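PDB 4QFP: ABC transporter periplasmic peptide-binding protein from Pseudoalteromonas, which probably captures dipeptides in the periplasm and delivers them to an ABC transporter for uptake into the cell. Local coordinates for residues I376-V381 and I409-W414; F120-L125 and D181-L186; R286-N291 and P339-A344. All coordinates share one frame; numbering follows the deposited sequence.

Contact 1 (I376-V381 and I409-W414); sequences IWAMPV and IVEYEW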
ATOM      1  N   ILE A 376     -13.126 -10.906 -15.065  1.00 17.50           N
ATOM      2  CA  ILE A 376     -11.891 -10.235 -14.705  1.00 13.32           C
ATOM      3  C   ILE A 376     -12.300  -8.957 -14.021  1.00 17.15           C
ATOM      4  O   ILE A 376     -12.956  -8.107 -14.629  1.00 15.62           O
ATOM      5  CB  ILE A 376     -11.044  -9.892 -15.931  1.00 17.12           C
ATOM      6  CG1 ILE A 376     -10.571 -11.171 -16.631  1.00 16.24           C
ATOM      7  CG2 ILE A 376      -9.855  -9.050 -15.526  1.00 17.26           C
ATOM      8  CD1 ILE A 376      -9.601 -10.916 -17.780  1.00 16.71           C
ATOM      9  N   TRP A 377     -11.948  -8.837 -12.746  1.00 15.69           N
ATOM     10  CA  TRP A 377     -12.246  -7.639 -11.990  1.00 14.06           C
ATOM     11  C   TRP A 377     -11.194  -6.565 -12.254  1.00 14.51           C
ATOM     12  O   TRP A 377      -9.989  -6.814 -12.166  1.00 13.21           O
ATOM     13  CB  TRP A 377     -12.354  -7.949 -10.494  1.00 15.80           C
ATOM     14  CG  TRP A 377     -13.612  -8.707 -10.130  1.00 15.91           C
ATOM     15  CD1 TRP A 377     -14.153  -9.776 -10.792  1.00 16.24           C
ATOM     16  CD2 TRP A 377     -14.480  -8.442  -9.022  1.00 18.99           C
ATOM     17  NE1 TRP A 377     -15.298 -10.192 -10.162  1.00 19.23           N
ATOM     18  CE2 TRP A 377     -15.522  -9.389  -9.073  1.00 20.02           C
ATOM     19  CE3 TRP A 377     -14.481  -7.492  -7.994  1.00 21.76           C
ATOM     20  CZ2 TRP A 377     -16.552  -9.412  -8.138  1.00 22.15           C
ATOM     21  CZ3 TRP A 377     -15.507  -7.521  -7.061  1.00 23.05           C
ATOM     22  CH2 TRP A 377     -16.528  -8.472  -7.141  1.00 24.07           C
ATOM     23  N   ALA A 378     -11.669  -5.366 -12.571  1.00 15.76           N
ATOM     24  CA  ALA A 378     -10.798  -4.281 -12.982  1.00 17.25           C
ATOM     25  C   ALA A 378     -10.994  -3.067 -12.100  1.00 18.18           C
ATOM     26  O   ALA A 378     -12.123  -2.628 -11.874  1.00 16.64           O
ATOM     27  CB  ALA A 378     -11.064  -3.923 -14.443  1.00 18.64           C
ATOM     28  N   MET A 379      -9.882  -2.524 -11.615  1.00 15.53           N
ATOM     29  CA  MET A 379      -9.894  -1.317 -10.812  1.00 16.48           C
ATOM     30  C   MET A 379     -10.418  -0.139 -11.614  1.00 17.35           C
ATOM     31  O   MET A 379     -10.091   0.031 -12.797  1.00 17.79           O
ATOM     32  CB  MET A 379      -8.478  -1.021 -10.319  1.00 19.42           C
ATOM     33  CG  MET A 379      -7.738  -2.262  -9.880  1.00 13.09           C
ATOM     34  SD  MET A 379      -6.056  -1.902  -9.405  1.00 21.31           S
ATOM     35  CE  MET A 379      -5.255  -1.894 -11.008  1.00 17.52           C
ATOM     36  N   PRO A 380     -11.225   0.698 -10.965  1.00 18.54           N
ATOM     37  CA  PRO A 380     -11.876   1.849 -11.585  1.00 16.80           C
ATOM     38  C   PRO A 380     -11.006   3.114 -11.595  1.00 19.44           C
ATOM     39  O   PRO A 380     -11.433   4.136 -12.129  1.00 19.43           O
ATOM     40  CB  PRO A 380     -13.100   2.048 -10.694  1.00 16.87           C
ATOM     41  CG  PRO A 380     -12.611   1.630  -9.325  1.00 18.58           C
ATOM     42  CD  PRO A 380     -11.604   0.533  -9.548  1.00 17.74           C
ATOM     43  N   VAL A 381      -9.816   3.054 -11.008  1.00 18.24           N
ATOM     44  CA  VAL A 381      -8.942   4.221 -10.918  1.00 15.73           C
ATOM     45  C   VAL A 381      -7.515   3.893 -11.336  1.00 18.05           C
ATOM     46  O   VAL A 381      -7.119   2.724 -11.349  1.00 18.18           O
ATOM     47  CB  VAL A 381      -8.911   4.803  -9.488  1.00 16.23           C
ATOM     48  CG1 VAL A 381     -10.251   5.415  -9.140  1.00 17.01           C
ATOM     49  CG2 VAL A 381      -8.530   3.730  -8.472  1.00 14.83           C
ATOM     50  N   ILE A 409     -16.155  -8.142 -17.668  1.00 19.15           N
ATOM     51  CA  ILE A 409     -15.374  -7.252 -16.827  1.00 18.53           C
ATOM     52  C   ILE A 409     -16.242  -6.719 -15.685  1.00 22.83           C
ATOM     53  O   ILE A 409     -17.328  -6.169 -15.913  1.00 20.99           O
ATOM     54  CB  ILE A 409     -14.842  -6.064 -17.648  1.00 20.47           C
ATOM     55  CG1 ILE A 409     -13.972  -6.566 -18.811  1.00 16.64           C
ATOM     56  CG2 ILE A 409     -14.073  -5.102 -16.765  1.00 18.60           C
ATOM     57  CD1 ILE A 409     -13.617  -5.493 -19.824  1.00 21.17           C
ATOM     58  N   VAL A 410     -15.762  -6.889 -14.455  1.00 15.94           N
ATOM     59  CA  VAL A 410     -16.462  -6.392 -13.280  1.00 16.50           C
ATOM     60  C   VAL A 410     -15.702  -5.232 -12.630  1.00 17.54           C
ATOM     61  O   VAL A 410     -14.493  -5.329 -12.372  1.00 15.76           O
ATOM     62  CB  VAL A 410     -16.666  -7.498 -12.231  1.00 20.53           C
ATOM     63  CG1 VAL A 410     -17.411  -6.930 -11.026  1.00 16.79           C
ATOM     64  CG2 VAL A 410     -17.425  -8.681 -12.827  1.00 15.95           C
ATOM     65  N   GLU A 411     -16.428  -4.148 -12.359  1.00 18.46           N
ATOM     66  CA  GLU A 411     -15.877  -2.924 -11.777  1.00 15.54           C
ATOM     67  C   GLU A 411     -16.798  -2.335 -10.706  1.00 19.53           C
ATOM     68  O   GLU A 411     -18.015  -2.333 -10.879  1.00 19.83           O
ATOM     69  CB  GLU A 411     -15.772  -1.866 -12.867  1.00 19.36           C
ATOM     70  CG  GLU A 411     -14.427  -1.685 -13.492  1.00 21.81           C
ATOM     71  CD  GLU A 411     -14.405  -0.506 -14.437  1.00 24.42           C
ATOM     72  OE1 GLU A 411     -15.040  -0.591 -15.510  1.00 26.23           O
ATOM     73  OE2 GLU A 411     -13.752   0.504 -14.104  1.00 27.08           O
ATOM     74  N   TYR A 412     -16.224  -1.794  -9.630  1.00 14.71           N
ATOM     75  CA  TYR A 412     -16.992  -1.022  -8.648  1.00 17.42           C
ATOM     76  C   TYR A 412     -16.217   0.215  -8.223  1.00 15.67           C
ATOM     77  O   TYR A 412     -15.032   0.328  -8.503  1.00 16.60           O
ATOM     78  CB  TYR A 412     -17.279  -1.840  -7.384  1.00 16.62           C
ATOM     79  CG  TYR A 412     -18.145  -3.053  -7.598  1.00 19.93           C
ATOM     80  CD1 TYR A 412     -17.579  -4.274  -7.914  1.00 19.47           C
ATOM     81  CD2 TYR A 412     -19.525  -2.979  -7.480  1.00 21.36           C
ATOM     82  CE1 TYR A 412     -18.358  -5.392  -8.111  1.00 20.69           C
ATOM     83  CE2 TYR A 412     -20.320  -4.098  -7.682  1.00 24.84           C
ATOM     84  CZ  TYR A 412     -19.723  -5.302  -7.998  1.00 26.40           C
ATOM     85  OH  TYR A 412     -20.482  -6.430  -8.198  1.00 29.36           O
ATOM     86  N   GLU A 413     -16.878   1.118  -7.508  1.00 16.79           N
ATOM     87  CA  GLU A 413     -16.183   2.222  -6.854  1.00 16.15           C
ATOM     88  C   GLU A 413     -15.000   1.649  -6.082  1.00 17.16           C
ATOM     89  O   GLU A 413     -15.107   0.569  -5.501  1.00 16.73           O
ATOM     90  CB  GLU A 413     -17.133   2.971  -5.922  1.00 17.29           C
ATOM     91  CG  GLU A 413     -16.491   4.103  -5.148  1.00 16.60           C
ATOM     92  CD  GLU A 413     -15.986   3.675  -3.779  1.00 18.08           C
ATOM     93  OE1 GLU A 413     -16.507   2.680  -3.231  1.00 20.99           O
ATOM     94  OE2 GLU A 413     -15.076   4.345  -3.245  1.00 20.79           O
ATOM     95  N   TRP A 414     -13.878   2.369  -6.080  1.00 15.80           N
ATOM     96  CA  TRP A 414     -12.589   1.824  -5.631  1.00 13.24           C
ATOM     97  C   TRP A 414     -12.604   1.158  -4.252  1.00 16.40           C
ATOM     98  O   TRP A 414     -12.131   0.017  -4.096  1.00 15.10           O
ATOM     99  CB  TRP A 414     -11.526   2.921  -5.719  1.00 15.35           C
ATOM    100  CG  TRP A 414     -10.125   2.591  -5.245  1.00 15.92           C
ATOM    101  CD1 TRP A 414      -9.388   3.324  -4.361  1.00 17.18           C
ATOM    102  CD2 TRP A 414      -9.276   1.502  -5.661  1.00 15.00           C
ATOM    103  NE1 TRP A 414      -8.157   2.761  -4.184  1.00 15.43           N
ATOM    104  CE2 TRP A 414      -8.054   1.645  -4.967  1.00 18.36           C
ATOM    105  CE3 TRP A 414      -9.436   0.414  -6.527  1.00 16.89           C
ATOM    106  CZ2 TRP A 414      -6.995   0.742  -5.113  1.00 18.52           C
ATOM    107  CZ3 TRP A 414      -8.378  -0.477  -6.681  1.00 16.83           C
ATOM    108  CH2 TRP A 414      -7.173  -0.309  -5.976  1.00 17.50           C
TER

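Contact 2 (F120-L125 and D181-L186); sequences FTFSRL and DFAVVL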
ATOM      1  N   PHE A 120       0.138   1.864  23.900  1.00 16.80           N
ATOM      2  CA  PHE A 120      -1.264   1.790  23.507  1.00 15.88           C
ATOM      3  C   PHE A 120      -1.403   1.550  22.010  1.00 15.48           C
ATOM      4  O   PHE A 120      -2.161   0.677  21.582  1.00 17.93           O
ATOM      5  CB  PHE A 120      -2.010   3.067  23.888  1.00 14.72           C
ATOM      6  CG  PHE A 120      -3.339   3.218  23.181  1.00 17.00           C
ATOM      7  CD1 PHE A 120      -4.454   2.524  23.614  1.00 15.89           C
ATOM      8  CD2 PHE A 120      -3.455   4.030  22.064  1.00 15.97           C
ATOM      9  CE1 PHE A 120      -5.676   2.649  22.951  1.00 16.20           C
ATOM     10  CE2 PHE A 120      -4.664   4.160  21.399  1.00 17.42           C
ATOM     11  CZ  PHE A 120      -5.777   3.474  21.846  1.00 16.01           C
ATOM     12  N   THR A 121      -0.668   2.322  21.216  1.00 16.49           N
ATOM     13  CA  THR A 121      -0.794   2.275  19.758  1.00 14.73           C
ATOM     14  C   THR A 121      -0.561   0.879  19.225  1.00 14.12           C
ATOM     15  O   THR A 121      -1.397   0.311  18.531  1.00 13.27           O
ATOM     16  CB  THR A 121       0.202   3.236  19.071  1.00 14.73           C
ATOM     17  OG1 THR A 121      -0.138   4.585  19.393  1.00 14.68           O
ATOM     18  CG2 THR A 121       0.154   3.076  17.562  1.00 13.50           C
ATOM     19  N   PHE A 122       0.581   0.304  19.569  1.00 14.57           N
ATOM     20  CA  PHE A 122       0.956  -0.970  18.992  1.00 11.35           C
ATOM     21  C   PHE A 122       0.339  -2.212  19.654  1.00 15.82           C
ATOM     22  O   PHE A 122       0.121  -3.220  18.982  1.00 15.16           O
ATOM     23  CB  PHE A 122       2.483  -1.038  18.883  1.00 15.69           C
ATOM     24  CG  PHE A 122       3.045  -0.023  17.929  1.00 14.94           C
ATOM     25  CD1 PHE A 122       3.065  -0.274  16.562  1.00 16.67           C
ATOM     26  CD2 PHE A 122       3.514   1.199  18.390  1.00 16.18           C
ATOM     27  CE1 PHE A 122       3.567   0.661  15.675  1.00 17.36           C
ATOM     28  CE2 PHE A 122       4.012   2.146  17.516  1.00 15.73           C
ATOM     29  CZ  PHE A 122       4.045   1.879  16.153  1.00 20.74           C
ATOM     30  N   SER A 123       0.034  -2.152  20.949  1.00 15.76           N
ATOM     31  CA  SER A 123      -0.659  -3.268  21.583  1.00 16.69           C
ATOM     32  C   SER A 123      -2.102  -3.361  21.089  1.00 14.71           C
ATOM     33  O   SER A 123      -2.733  -4.409  21.188  1.00 16.18           O
ATOM     34  CB  SER A 123      -0.624  -3.171  23.111  1.00 17.54           C
ATOM     35  OG  SER A 123      -1.257  -1.988  23.577  1.00 17.25           O
ATOM     36  N   ARG A 124      -2.631  -2.271  20.550  1.00 13.61           N
ATOM     37  CA  ARG A 124      -3.986  -2.331  20.010  1.00 18.04           C
ATOM     38  C   ARG A 124      -4.045  -3.323  18.853  1.00 16.78           C
ATOM     39  O   ARG A 124      -5.113  -3.825  18.511  1.00 16.55           O
ATOM     40  CB  ARG A 124      -4.475  -0.956  19.564  1.00 16.00           C
ATOM     41  CG  ARG A 124      -5.182  -0.993  18.216  1.00 23.49           C
ATOM     42  CD  ARG A 124      -6.610  -0.464  18.249  1.00 24.65           C
ATOM     43  NE  ARG A 124      -6.687   0.925  17.821  1.00 25.98           N
ATOM     44  CZ  ARG A 124      -7.701   1.466  17.147  1.00 21.52           C
ATOM     45  NH1 ARG A 124      -8.758   0.750  16.784  1.00 20.53           N
ATOM     46  NH2 ARG A 124      -7.646   2.744  16.824  1.00 18.72           N
ATOM     47  N   LEU A 125      -2.882  -3.635  18.275  1.00 14.43           N
ATOM     48  CA  LEU A 125      -2.822  -4.501  17.105  1.00 16.48           C
ATOM     49  C   LEU A 125      -2.906  -5.990  17.428  1.00 16.90           C
ATOM     50  O   LEU A 125      -3.352  -6.768  16.597  1.00 21.53           O
ATOM     51  CB  LEU A 125      -1.540  -4.247  16.312  1.00 13.67           C
ATOM     52  CG  LEU A 125      -1.291  -2.811  15.876  1.00 13.85           C
ATOM     53  CD1 LEU A 125       0.148  -2.648  15.400  1.00 14.02           C
ATOM     54  CD2 LEU A 125      -2.282  -2.361  14.818  1.00 13.56           C
ATOM     55  N   ASP A 181       4.055   3.328   6.714  1.00 16.91           N
ATOM     56  CA  ASP A 181       3.119   4.419   6.962  1.00 19.60           C
ATOM     57  C   ASP A 181       1.920   3.973   7.789  1.00 18.02           C
ATOM     58  O   ASP A 181       1.103   4.803   8.193  1.00 17.01           O
ATOM     59  CB  ASP A 181       2.680   5.052   5.634  1.00 24.25           C
ATOM     60  CG  ASP A 181       3.821   5.777   4.936  1.00 21.94           C
ATOM     61  OD1 ASP A 181       4.446   6.658   5.562  1.00 24.75           O
ATOM     62  OD2 ASP A 181       4.117   5.448   3.770  1.00 26.54           O
ATOM     63  N   PHE A 182       1.830   2.668   8.037  1.00 14.95           N
ATOM     64  CA  PHE A 182       0.793   2.099   8.892  1.00 14.16           C
ATOM     65  C   PHE A 182       1.187   2.197  10.358  1.00 17.61           C
ATOM     66  O   PHE A 182       0.339   2.058  11.250  1.00 17.06           O
ATOM     67  CB  PHE A 182       0.581   0.611   8.592  1.00 15.94           C
ATOM     68  CG  PHE A 182       0.465   0.292   7.134  1.00 15.52           C
ATOM     69  CD1 PHE A 182      -0.631   0.721   6.402  1.00 14.06           C
ATOM     70  CD2 PHE A 182       1.448  -0.446   6.498  1.00 13.69           C
ATOM     71  CE1 PHE A 182      -0.735   0.432   5.047  1.00 17.15           C
ATOM     72  CE2 PHE A 182       1.351  -0.743   5.147  1.00 16.66           C
ATOM     73  CZ  PHE A 182       0.257  -0.307   4.422  1.00 14.41           C
ATOM     74  N   ALA A 183       2.478   2.406  10.604  1.00 16.10           N
ATOM     75  CA  ALA A 183       3.009   2.364  11.968  1.00 17.28           C
ATOM     76  C   ALA A 183       3.040   3.724  12.655  1.00 15.56           C
ATOM     77  O   ALA A 183       3.995   4.039  13.365  1.00 15.50           O
ATOM     78  CB  ALA A 183       4.405   1.729  11.966  1.00 15.88           C
ATOM     79  N   VAL A 184       2.003   4.534  12.459  1.00 15.98           N
ATOM     80  CA  VAL A 184       1.958   5.855  13.080  1.00 14.52           C
ATOM     81  C   VAL A 184       1.662   5.734  14.571  1.00 17.10           C
ATOM     82  O   VAL A 184       1.168   4.708  15.031  1.00 16.65           O
ATOM     83  CB  VAL A 184       0.878   6.758  12.460  1.00 16.29           C
ATOM     84  CG1 VAL A 184       1.124   6.944  10.959  1.00 15.67           C
ATOM     85  CG2 VAL A 184      -0.498   6.176  12.712  1.00 17.77           C
ATOM     86  N   VAL A 185       1.944   6.798  15.324  1.00 17.35           N
ATOM     87  CA  VAL A 185       1.641   6.806  16.747  1.00 17.56           C
ATOM     88  C   VAL A 185       0.321   7.532  17.015  1.00 16.59           C
ATOM     89  O   VAL A 185       0.086   8.629  16.511  1.00 16.26           O
ATOM     90  CB  VAL A 185       2.776   7.457  17.565  1.00 18.42           C
ATOM     91  CG1 VAL A 185       2.413   7.499  19.049  1.00 19.18           C
ATOM     92  CG2 VAL A 185       4.078   6.712  17.354  1.00 18.83           C
ATOM     93  N   LEU A 186      -0.541   6.910  17.813  1.00 15.90           N
ATOM     94  CA  LEU A 186      -1.839   7.493  18.143  1.00 16.21           C
ATOM     95  C   LEU A 186      -1.837   8.021  19.582  1.00 19.19           C
ATOM     96  O   LEU A 186      -0.898   7.768  20.345  1.00 15.93           O
ATOM     97  CB  LEU A 186      -2.946   6.451  17.953  1.00 15.93           C
ATOM     98  CG  LEU A 186      -2.915   5.705  16.607  1.00 16.26           C
ATOM     99  CD1 LEU A 186      -3.913   4.572  16.602  1.00 16.87           C
ATOM    100  CD2 LEU A 186      -3.187   6.647  15.460  1.00 16.57           C
TER

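Contact 3 (R286-N291 and P339-A344); sequences RETNLN and PPTSWA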
ATOM      1  N   ARG A 286       8.301  12.563 -11.397  1.00 26.46           N
ATOM      2  CA  ARG A 286       8.339  11.127 -11.605  1.00 26.93           C
ATOM      3  C   ARG A 286       9.481  10.504 -10.806  1.00 28.64           C
ATOM      4  O   ARG A 286      10.524  11.131 -10.599  1.00 29.26           O
ATOM      5  CB  ARG A 286       8.503  10.830 -13.095  1.00 26.56           C
ATOM      6  CG  ARG A 286       9.951  10.858 -13.546  1.00 30.12           C
ATOM      7  CD  ARG A 286      10.128  11.516 -14.904  1.00 34.99           C
ATOM      8  NE  ARG A 286      11.547  11.590 -15.251  1.00 42.07           N
ATOM      9  CZ  ARG A 286      12.031  12.213 -16.318  1.00 40.66           C
ATOM     10  NH1 ARG A 286      11.209  12.830 -17.156  1.00 44.95           N
ATOM     11  NH2 ARG A 286      13.339  12.222 -16.542  1.00 38.25           N
ATOM     12  N   GLU A 287       9.270   9.274 -10.350  1.00 25.78           N
ATOM     13  CA  GLU A 287      10.281   8.530  -9.618  1.00 25.17           C
ATOM     14  C   GLU A 287      10.144   7.067  -9.970  1.00 23.18           C
ATOM     15  O   GLU A 287       9.032   6.539  -9.988  1.00 19.78           O
ATOM     16  CB  GLU A 287      10.093   8.685  -8.103  1.00 21.73           C
ATOM     17  CG  GLU A 287      11.115   9.574  -7.407  1.00 28.77           C
ATOM     18  CD  GLU A 287      12.554   9.130  -7.609  1.00 32.59           C
ATOM     19  OE1 GLU A 287      13.388  10.003  -7.928  1.00 35.14           O
ATOM     20  OE2 GLU A 287      12.864   7.927  -7.431  1.00 31.26           O
ATOM     21  N   THR A 288      11.266   6.418 -10.264  1.00 19.11           N
ATOM     22  CA  THR A 288      11.299   4.964 -10.342  1.00 19.28           C
ATOM     23  C   THR A 288      10.790   4.450  -9.012  1.00 19.71           C
ATOM     24  O   THR A 288      11.149   4.994  -7.973  1.00 20.28           O
ATOM     25  CB  THR A 288      12.731   4.455 -10.551  1.00 22.27           C
ATOM     26  OG1 THR A 288      13.190   4.878 -11.837  1.00 26.50           O
ATOM     27  CG2 THR A 288      12.780   2.939 -10.490  1.00 20.52           C
ATOM     28  N   ASN A 289       9.968   3.400  -9.040  1.00 18.67           N
ATOM     29  CA  ASN A 289       9.235   2.984  -7.851  1.00 16.87           C
ATOM     30  C   ASN A 289       9.125   1.465  -7.730  1.00 15.49           C
ATOM     31  O   ASN A 289       9.046   0.750  -8.734  1.00 15.54           O
ATOM     32  CB  ASN A 289       7.843   3.653  -7.860  1.00 14.78           C
ATOM     33  CG  ASN A 289       6.985   3.282  -6.659  1.00 15.66           C
ATOM     34  OD1 ASN A 289       6.356   2.212  -6.629  1.00 15.96           O
ATOM     35  ND2 ASN A 289       6.904   4.191  -5.689  1.00 14.34           N
ATOM     36  N   LEU A 290       9.144   0.978  -6.492  1.00 14.94           N
ATOM     37  CA  LEU A 290       8.982  -0.445  -6.205  1.00 15.22           C
ATOM     38  C   LEU A 290       7.503  -0.818  -6.187  1.00 17.11           C
ATOM     39  O   LEU A 290       6.826  -0.608  -5.186  1.00 15.47           O
ATOM     40  CB  LEU A 290       9.585  -0.784  -4.843  1.00 15.78           C
ATOM     41  CG  LEU A 290      11.088  -0.552  -4.680  1.00 17.45           C
ATOM     42  CD1 LEU A 290      11.540  -0.771  -3.226  1.00 13.89           C
ATOM     43  CD2 LEU A 290      11.861  -1.435  -5.645  1.00 15.36           C
ATOM     44  N   ASN A 291       7.002  -1.366  -7.289  1.00 13.51           N
ATOM     45  CA  ASN A 291       5.607  -1.807  -7.348  1.00 14.77           C
ATOM     46  C   ASN A 291       5.485  -2.960  -8.315  1.00 14.68           C
ATOM     47  O   ASN A 291       6.420  -3.234  -9.057  1.00 15.11           O
ATOM     48  CB  ASN A 291       4.696  -0.660  -7.792  1.00 14.24           C
ATOM     49  CG  ASN A 291       5.025  -0.165  -9.185  1.00 17.14           C
ATOM     50  OD1 ASN A 291       5.815   0.761  -9.360  1.00 18.98           O
ATOM     51  ND2 ASN A 291       4.431  -0.787 -10.184  1.00 14.71           N
ATOM     52  N   PRO A 339      10.480  -6.075  -8.965  1.00 19.12           N
ATOM     53  CA  PRO A 339      11.073  -5.142  -9.924  1.00 16.82           C
ATOM     54  C   PRO A 339      12.599  -5.171  -9.859  1.00 17.11           C
ATOM     55  O   PRO A 339      13.181  -5.572  -8.849  1.00 19.28           O
ATOM     56  CB  PRO A 339      10.531  -3.781  -9.473  1.00 15.79           C
ATOM     57  CG  PRO A 339      10.301  -3.939  -8.008  1.00 17.01           C
ATOM     58  CD  PRO A 339       9.923  -5.383  -7.785  1.00 15.87           C
ATOM     59  N   PRO A 340      13.252  -4.773 -10.954  1.00 19.70           N
ATOM     60  CA  PRO A 340      14.705  -4.926 -11.066  1.00 20.15           C
ATOM     61  C   PRO A 340      15.505  -4.084 -10.073  1.00 16.72           C
ATOM     62  O   PRO A 340      16.681  -4.383  -9.853  1.00 19.47           O
ATOM     63  CB  PRO A 340      14.997  -4.518 -12.519  1.00 15.49           C
ATOM     64  CG  PRO A 340      13.807  -3.779 -12.967  1.00 16.89           C
ATOM     65  CD  PRO A 340      12.640  -4.336 -12.219  1.00 20.33           C
ATOM     66  N   THR A 341      14.891  -3.070  -9.472  1.00 17.22           N
ATOM     67  CA  THR A 341      15.613  -2.248  -8.503  1.00 16.32           C
ATOM     68  C   THR A 341      15.480  -2.759  -7.065  1.00 21.43           C
ATOM     69  O   THR A 341      15.992  -2.146  -6.117  1.00 21.91           O
ATOM     70  CB  THR A 341      15.248  -0.752  -8.603  1.00 17.16           C
ATOM     71  OG1 THR A 341      13.834  -0.571  -8.451  1.00 19.19           O
ATOM     72  CG2 THR A 341      15.669  -0.211  -9.950  1.00 19.23           C
ATOM     73  N   SER A 342      14.797  -3.887  -6.915  1.00 18.10           N
ATOM     74  CA  SER A 342      14.758  -4.595  -5.645  1.00 18.31           C
ATOM     75  C   SER A 342      16.011  -5.438  -5.508  1.00 18.88           C
ATOM     76  O   SER A 342      16.384  -6.153  -6.438  1.00 15.93           O
ATOM     77  CB  SER A 342      13.531  -5.502  -5.583  1.00 17.72           C
ATOM     78  OG  SER A 342      13.589  -6.326  -4.437  1.00 17.43           O
ATOM     79  N   TRP A 343      16.657  -5.368  -4.348  1.00 17.48           N
ATOM     80  CA  TRP A 343      17.870  -6.142  -4.142  1.00 20.20           C
ATOM     81  C   TRP A 343      17.668  -7.652  -4.186  1.00 20.98           C
ATOM     82  O   TRP A 343      18.633  -8.400  -4.325  1.00 22.62           O
ATOM     83  CB  TRP A 343      18.637  -5.714  -2.874  1.00 20.24           C
ATOM     84  CG  TRP A 343      17.966  -5.881  -1.510  1.00 21.27           C
ATOM     85  CD1 TRP A 343      17.461  -4.882  -0.727  1.00 20.85           C
ATOM     86  CD2 TRP A 343      17.789  -7.097  -0.758  1.00 19.09           C
ATOM     87  NE1 TRP A 343      16.971  -5.397   0.448  1.00 16.28           N
ATOM     88  CE2 TRP A 343      17.154  -6.751   0.452  1.00 18.64           C
ATOM     89  CE3 TRP A 343      18.097  -8.437  -0.995  1.00 20.43           C
ATOM     90  CZ2 TRP A 343      16.827  -7.697   1.425  1.00 18.54           C
ATOM     91  CZ3 TRP A 343      17.760  -9.381  -0.028  1.00 22.77           C
ATOM     92  CH2 TRP A 343      17.131  -9.005   1.163  1.00 22.62           C
ATOM     93  N   ALA A 344      16.422  -8.104  -4.086  1.00 20.58           N
ATOM     94  CA  ALA A 344      16.150  -9.543  -4.125  1.00 19.15           C
ATOM     95  C   ALA A 344      15.664 -10.004  -5.497  1.00 18.34           C
ATOM     96  O   ALA A 344      15.394 -11.188  -5.707  1.00 19.18           O
ATOM     97  CB  ALA A 344      15.146  -9.923  -3.042  1.00 20.21           C
TER

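Contact 1 (I376-V381 and I409-W414)
The carbonyl oxygen of Val410 is gripped from the neighbouring segment: Ala378 N gives it a nearly straight hydrogen bond of 2.8 Å (167° at the hydrogen), coming in almost along the C=O axis, and Trp377 CA adds a CA-H...O contact at 3.2 Å. One step back, Val410 N reaches Ile376 O at 3.1 Å, standing above that carbonyl's plane. Together they pair two parallel strands. Trp377 and Val410 leave the sheet on the same face and run side by side. With its CG beside the backbone N (chi1 -72°), the indole lies flat against the valine, whose CB sits 3.6 Å from the centroid of the five-membered ring, nearly on the normal, in a CH-pi contact. The six-membered ring meets Tyr412 obliquely, planes 43° apart. Without the indole, as with an alanine here, Val410 would probably lose its CH-pi partner and the Tyr412 ring the surface it leans on. Beyond the strands the chains close on Trp414: Val381 CG2 sits over one face, 3.9 Å from the five-membered centroid, while Met379 SD makes an oblique Met-aromatic contact and Trp414 itself touches the bound threonine. Strand 372-377, helix 389-401 and strand 405-410 form a beta-alpha-beta unit; Ile376 and Ile409 pack on that helix, Trp377 packs on helix 414-422, and its backbone bonds to strand 428-434.

Contact 2 (F120-L125 and D181-L186)
Thr121 and Leu186 join helix 115-123 to the irregular chain between helices 174-178 and 188-195, a buried helix-to-loop contact in a binding protein of solute-binding family 5. The threonine points at the loop and uses both its branches. OG1 accepts a hydrogen bond from Leu186 N, 2.8 Å long and 161° at the hydrogen, and passes its own proton back to Asp117 O one turn earlier in the helix, so both partners fix its rotation. CG2, lying anti to the backbone N (chi1 -66° for OG1), is driven up against Val184 O at 3.2 Å and also covers one face of the Phe122 ring, offset toward the rim. That ring meets the loop with its edge: Ala183 CB lies in its plane, 3.9 Å from Phe122 CE1. Leu186 also meets Phe120 and Arg124. Its CB approaches the edge of the Phe120 ring, and its side chain crosses that of Arg124 at about a right angle, next to a guanidinium held by a salt bridge to Asp204. At the far end of Phe122, CZ stands 3.5 Å from Ala183 O, near the plane of the ring.

Contact 3 (R286-N291 and P339-A344)
Leu290 has the largest share of the contact, ahead of Pro339 and Thr341, and the apolar part of it rests on one methyl. CD2 sits 3.8 Å from Pro339 CG, the leucine side chain crossing the pyrrolidine ring at about a right angle. It is the end of the side chain that comes near: chi2 of 173° sends CD1 on along the chain and turns the other methyl, CD2, to the proline and the turn. The same methyl reaches 3.5 Å from Thr341 OG1 and comes near the backbone N of Ser342. Thr288 joins in more loosely from the solvent side, its CG2 4.2 Å from Thr341 OG1, the two threonines meeting at a slant.

No hydrogen bond spans the two segments; the polar work is done within 339-344 or with the rest of the chain. Ser342 N bonds to Pro339 O at 3.0 Å and closes the turn. Ser342 OG then receives a weak bond from Ala344 N, 3.4 Å long, and Ala344 O is held by Gln491. On the other side, the backbone of Leu290 is bonded to Ala435 and Pro523, which fixes the base of the side chain. Asn291 O, 4.1 Å from Pro339 CG, is buried here without a hydrogen-bonding partner in the model, a probable cost of packing the proline ring against it.

Set against the connection between strands 282-287 and 291-297 of the large mixed sheet, Pro339 to Ser342 form a type I beta turn, with Pro340 at its second position, where the ring's fixed phi suits the turn.

The three contacts lie in sequence along the chain, contact 2 first, then 3, then 1, and none touches another: their nearest atoms are about 10 to 12 Å apart. Contacts 1 and 2 are on opposite sides of the chain's centre, with centres 31 Å apart; the centre of contact 3 is 26 Å from that of contact 1 and 27 Å from that of contact 2. All three lie near the bound threonine and valine, at different side-chain distances: Trp414 of contact 1 comes within about 4 Å of the threonine, Asn291 of contact 3 lies about 7 Å from the valine, and Val184 of contact 2 about 11 Å, while Phe182, in that loop but outside the contact, touches it.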